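Local coordinates for ankyrin repeat domain-containing protein EMB506, chloroplastic (Arabidopsis thaliana, PDB 6JD6) that takes part in the initial differentiation of the proplastid during embryo development and is required for correct cotyledon and leaf margin development, at residues A[117-122]-A[126-131]; A[151-154]-A[160-163]. All coordinates share one frame; numbering follows the deposited sequence.

Contact 1 of 2, residues A[117-122]-A[126-131]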
loop_
_atom_site.group_PDB
_atom_site.type_symbol
_atom_site.label_atom_id
_atom_site.label_comp_id
_atom_site.label_asym_id
_atom_site.label_seq_id
_atom_site.Cartn_x
_atom_site.Cartn_y
_atom_site.Cartn_z
ATOM N N GLN A 117 0.465 10.060 -3.622
ATOM C CA GLN A 117 0.485 8.712 -3.070
ATOM C C GLN A 117 1.187 8.696 -1.717
ATOM O O GLN A 117 0.666 8.149 -0.746
ATOM C CB GLN A 117 1.177 7.744 -4.030
ATOM C CG GLN A 117 0.424 7.481 -5.328
ATOM C CD GLN A 117 1.034 6.333 -6.119
ATOM O OE1 GLN A 117 1.853 5.573 -5.598
ATOM N NE2 GLN A 117 0.637 6.201 -7.382
ATOM N N THR A 118 2.368 9.304 -1.662
ATOM C CA THR A 118 3.154 9.345 -0.431
ATOM C C THR A 118 2.418 10.096 0.673
ATOM O O THR A 118 2.362 9.641 1.817
ATOM C CB THR A 118 4.539 9.985 -0.670
ATOM O OG1 THR A 118 5.294 9.170 -1.581
ATOM C CG2 THR A 118 5.304 10.114 0.633
ATOM N N LEU A 119 1.842 11.244 0.322
ATOM C CA LEU A 119 1.099 12.037 1.292
ATOM C C LEU A 119 -0.127 11.271 1.788
ATOM O O LEU A 119 -0.483 11.343 2.965
ATOM C CB LEU A 119 0.696 13.386 0.693
ATOM C CG LEU A 119 1.845 14.358 0.398
ATOM C CD1 LEU A 119 1.338 15.582 -0.356
ATOM C CD2 LEU A 119 2.576 14.772 1.679
ATOM N N ALA A 120 -0.764 10.529 0.888
ATOM C CA ALA A 120 -1.894 9.685 1.265
ATOM C C ALA A 120 -1.481 8.626 2.285
ATOM O O ALA A 120 -2.142 8.445 3.305
ATOM C CB ALA A 120 -2.507 9.029 0.033
ATOM N N LEU A 121 -0.386 7.924 2.005
ATOM C CA LEU A 121 0.064 6.855 2.888
ATOM C C LEU A 121 0.615 7.390 4.217
ATOM O O LEU A 121 0.652 6.668 5.215
ATOM C CB LEU A 121 1.089 5.964 2.184
ATOM C CG LEU A 121 0.574 5.124 1.004
ATOM C CD1 LEU A 121 1.709 4.377 0.333
ATOM C CD2 LEU A 121 -0.530 4.143 1.434
ATOM N N SER A 122 1.039 8.653 4.227
ATOM C CA SER A 122 1.523 9.284 5.453
ATOM C C SER A 122 0.455 10.151 6.115
ATOM O O SER A 122 0.755 10.930 7.025
ATOM C CB SER A 122 2.788 10.109 5.188
ATOM O OG SER A 122 3.899 9.266 4.926
ATOM N N GLN A 126 -4.266 17.606 4.263
ATOM C CA GLN A 126 -4.158 19.015 3.899
ATOM C C GLN A 126 -3.117 19.244 2.799
ATOM O O GLN A 126 -3.350 20.010 1.864
ATOM C CB GLN A 126 -3.843 19.873 5.125
ATOM C CG GLN A 126 -3.778 21.368 4.828
ATOM C CD GLN A 126 -5.065 21.896 4.225
ATOM O OE1 GLN A 126 -6.123 21.849 4.853
ATOM N NE2 GLN A 126 -4.982 22.395 2.998
ATOM N N LEU A 127 -1.980 18.562 2.897
ATOM C CA LEU A 127 -0.939 18.694 1.881
ATOM C C LEU A 127 -1.387 18.140 0.531
ATOM O O LEU A 127 -1.002 18.659 -0.518
ATOM C CB LEU A 127 0.361 18.027 2.333
ATOM C CG LEU A 127 1.096 18.734 3.470
ATOM C CD1 LEU A 127 2.388 17.999 3.805
ATOM C CD2 LEU A 127 1.381 20.190 3.108
ATOM N N MET A 128 -2.200 17.087 0.561
ATOM C CA MET A 128 -2.802 16.560 -0.661
ATOM C C MET A 128 -3.696 17.609 -1.305
ATOM O O MET A 128 -3.595 17.866 -2.506
ATOM C CB MET A 128 -3.624 15.304 -0.370
ATOM C CG MET A 128 -2.808 14.132 0.130
ATOM S SD MET A 128 -3.820 12.669 0.422
ATOM C CE MET A 128 -4.256 12.230 -1.253
ATOM N N ASP A 129 -4.569 18.210 -0.498
ATOM C CA ASP A 129 -5.474 19.249 -0.983
ATOM C C ASP A 129 -4.718 20.409 -1.624
ATOM O O ASP A 129 -5.134 20.923 -2.660
ATOM C CB ASP A 129 -6.385 19.763 0.140
ATOM C CG ASP A 129 -7.482 18.770 0.506
ATOM O OD1 ASP A 129 -7.667 17.783 -0.236
ATOM O OD2 ASP A 129 -8.168 18.980 1.530
ATOM N N ASN A 130 -3.606 20.815 -1.011
ATOM C CA ASN A 130 -2.782 21.890 -1.563
ATOM C C ASN A 130 -2.251 21.554 -2.956
ATOM O O ASN A 130 -2.249 22.400 -3.850
ATOM C CB ASN A 130 -1.620 22.229 -0.626
ATOM C CG ASN A 130 -2.085 22.791 0.702
ATOM O OD1 ASN A 130 -3.251 23.160 0.862
ATOM N ND2 ASN A 130 -1.173 22.869 1.663
ATOM N N LEU A 131 -1.799 20.318 -3.132
ATOM C CA LEU A 131 -1.317 19.859 -4.431
ATOM C C LEU A 131 -2.431 19.881 -5.465
ATOM O O LEU A 131 -2.250 20.375 -6.578
ATOM C CB LEU A 131 -0.753 18.444 -4.324
ATOM C CG LEU A 131 0.711 18.310 -3.918
ATOM C CD1 LEU A 131 1.064 16.847 -3.759
ATOM C CD2 LEU A 131 1.604 18.965 -4.960
#
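L119 reaches from helix 115-121 into helix 125-133, the two antiparallel helices of ankyrin repeat 1, and meets three side chains there. Its CD1 lies 3.6 Å from CD1 of L131 and 3.8 Å from CB of L127, while CD2 turns to CD1 of L127 at 3.9 Å; the L119 and L127 side chains stand at about a right angle to each other. Nearer the backbone, CB of L119 rests against CG of M128 at 3.6 Å. CG of L119 stands opposite its carbonyl carbon (chi1 -68°), and with the chain extended from there to CD1 the two methyls lie among L127 and L131. SD of M128 lies 3.7 Å from CA of A120, and the bend at chi3 (69°) then brings CE to CB of A120 at 3.9 Å. The segment axes run at 157° and approach to 9.2 Å, with L119 and M128 closest in backbone register, their CA atoms 6.3 Å apart. This is the helix-turn-helix hairpin of the ankyrin fold, joined here through apolar side chains. M128 also touches L164 and V160 of helix 158-166, extending the apolar layer into the next repeat, where SD of M128 faces CG1 of V160.

Contact 2 of 2, residues A[151-154]-A[160-163]; sequences KAII and VISH. With SO4 (sulfate ion), chain I.
The helix pair of ankyrin repeat 2 closes where I161 of helix 158-166 meets A152 and I153 of helix 148-154. CD1 of I161 sits 3.5 Å from the carbonyl O of A152 and 3.7 Å from CG1 of I153, so the end of the side chain lies against backbone and side chain together. The two isoleucine chains cross at about a right angle. With CG1 of I161 opposite its own carbonyl carbon (chi1 -68°) and the chain extended beyond it, CD1 comes to lie against helix 148-154. CB of A152 fits beside this chain, 3.9 Å from CG1 of I161, and it also meets CG1 of V160 at 4.0 Å. A side chain as small as this methyl is consistent with the close backbones of the ankyrin hairpin: the CA atoms of A152 and I161 are 5.9 Å apart. I153 also packs on P181, Y184 and A185 of helix 181-187, and V160 on I125 of helix 125-133, so both neighbouring repeats are reached. One turn beyond V160, H163 uses both ring nitrogens: NE2 is hydrogen-bonded to OD1 of D129, and ND1 donates to O4 of a sulfate, probably from the crystallisation liquor, at 2.9 Å and a nearly straight 166°. With an alanine here, OD1 of D129 would probably lose this partner, and the sulfate would be left with one protein bond fewer, beside that of R166 NE.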
loop_
_atom_site.group_PDB
_atom_site.type_symbol
_atom_site.label_atom_id
_atom_site.label_comp_id
_atom_site.label_asym_id
_atom_site.label_seq_id
_atom_site.Cartn_x
_atom_site.Cartn_y
_atom_site.Cartn_z
ATOM N N LYS A 151 -3.714 3.715 -4.212
ATOM C CA LYS A 151 -2.655 3.557 -3.221
ATOM C C LYS A 151 -3.159 3.686 -1.797
ATOM O O LYS A 151 -2.746 2.929 -0.914
ATOM C CB LYS A 151 -1.531 4.561 -3.459
ATOM C CG LYS A 151 -0.344 3.950 -4.134
ATOM C CD LYS A 151 0.218 2.803 -3.316
ATOM C CE LYS A 151 1.099 1.937 -4.185
ATOM N NZ LYS A 151 2.130 2.766 -4.857
ATOM N N ALA A 152 -4.046 4.649 -1.579
ATOM C CA ALA A 152 -4.632 4.864 -0.262
ATOM C C ALA A 152 -5.392 3.627 0.201
ATOM O O ALA A 152 -5.439 3.318 1.394
ATOM C CB ALA A 152 -5.555 6.074 -0.289
ATOM N N ILE A 153 -5.997 2.926 -0.753
ATOM C CA ILE A 153 -6.746 1.713 -0.447
ATOM C C ILE A 153 -5.792 0.553 -0.181
ATOM O O ILE A 153 -5.968 -0.194 0.776
ATOM C CB ILE A 153 -7.733 1.372 -1.579
ATOM C CG1 ILE A 153 -8.836 2.434 -1.631
ATOM C CG2 ILE A 153 -8.337 0.004 -1.370
ATOM C CD1 ILE A 153 -9.781 2.277 -2.791
ATOM N N ILE A 154 -4.774 0.422 -1.025
ATOM C CA ILE A 154 -3.723 -0.572 -0.838
ATOM C C ILE A 154 -3.054 -0.423 0.537
ATOM O O ILE A 154 -2.620 -1.407 1.141
ATOM C CB ILE A 154 -2.678 -0.475 -1.968
ATOM C CG1 ILE A 154 -3.300 -0.910 -3.299
ATOM C CG2 ILE A 154 -1.440 -1.317 -1.664
ATOM C CD1 ILE A 154 -2.414 -0.650 -4.502
ATOM N N VAL A 160 -8.301 8.847 4.622
ATOM C CA VAL A 160 -7.806 9.454 3.392
ATOM C C VAL A 160 -8.661 9.002 2.206
ATOM O O VAL A 160 -9.015 9.804 1.339
ATOM C CB VAL A 160 -6.326 9.085 3.150
ATOM C CG1 VAL A 160 -5.875 9.525 1.768
ATOM C CG2 VAL A 160 -5.445 9.712 4.227
ATOM N N ILE A 161 -8.999 7.715 2.189
ATOM C CA ILE A 161 -9.868 7.151 1.160
ATOM C C ILE A 161 -11.186 7.915 1.047
ATOM O O ILE A 161 -11.550 8.378 -0.034
ATOM C CB ILE A 161 -10.159 5.664 1.436
ATOM C CG1 ILE A 161 -8.883 4.841 1.255
ATOM C CG2 ILE A 161 -11.275 5.156 0.523
ATOM C CD1 ILE A 161 -8.910 3.494 1.958
ATOM N N SER A 162 -11.887 8.065 2.165
ATOM C CA SER A 162 -13.179 8.738 2.157
ATOM C C SER A 162 -13.051 10.217 1.786
ATOM O O SER A 162 -13.945 10.781 1.157
ATOM C CB SER A 162 -13.884 8.582 3.507
ATOM O OG SER A 162 -13.176 9.250 4.532
ATOM N N HIS A 163 -11.939 10.837 2.176
ATOM C CA HIS A 163 -11.678 12.227 1.812
ATOM C C HIS A 163 -11.553 12.380 0.300
ATOM O O HIS A 163 -12.165 13.264 -0.293
ATOM C CB HIS A 163 -10.400 12.740 2.486
ATOM C CG HIS A 163 -10.016 14.125 2.064
ATOM N ND1 HIS A 163 -10.549 15.255 2.645
ATOM C CD2 HIS A 163 -9.164 14.563 1.106
ATOM C CE1 HIS A 163 -10.038 16.329 2.069
ATOM N NE2 HIS A 163 -9.195 15.936 1.131
HETATM S S SO4 I . -13.259 16.719 4.273
HETATM O O1 SO4 I . -14.370 17.005 5.177
HETATM O O2 SO4 I . -13.778 16.191 3.013
HETATM O O3 SO4 I . -12.517 17.950 4.018
HETATM O O4 SO4 I . -12.373 15.733 4.885
#

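Overall arrangement
From the N terminus, contact 1 comes first: residues 117-122 and 126-131 close the short turn between helices 115-121 and 125-133. The chain then passes on to helix 148-154, and contact 2 closes the next turn, between 151-154 and 160-163. The two are in series, neither nested nor crossed, and their centres lie about 11 Å apart. They nevertheless touch directly. Between the first helices of the repeats, Q117 OE1 and K151 NZ are 2.9 Å apart, a probable hydrogen bond, and L121 CD2 packs on K151 O. A120 O lies against V160 CG2, joining the first helix of repeat 1 to the second helix of repeat 2.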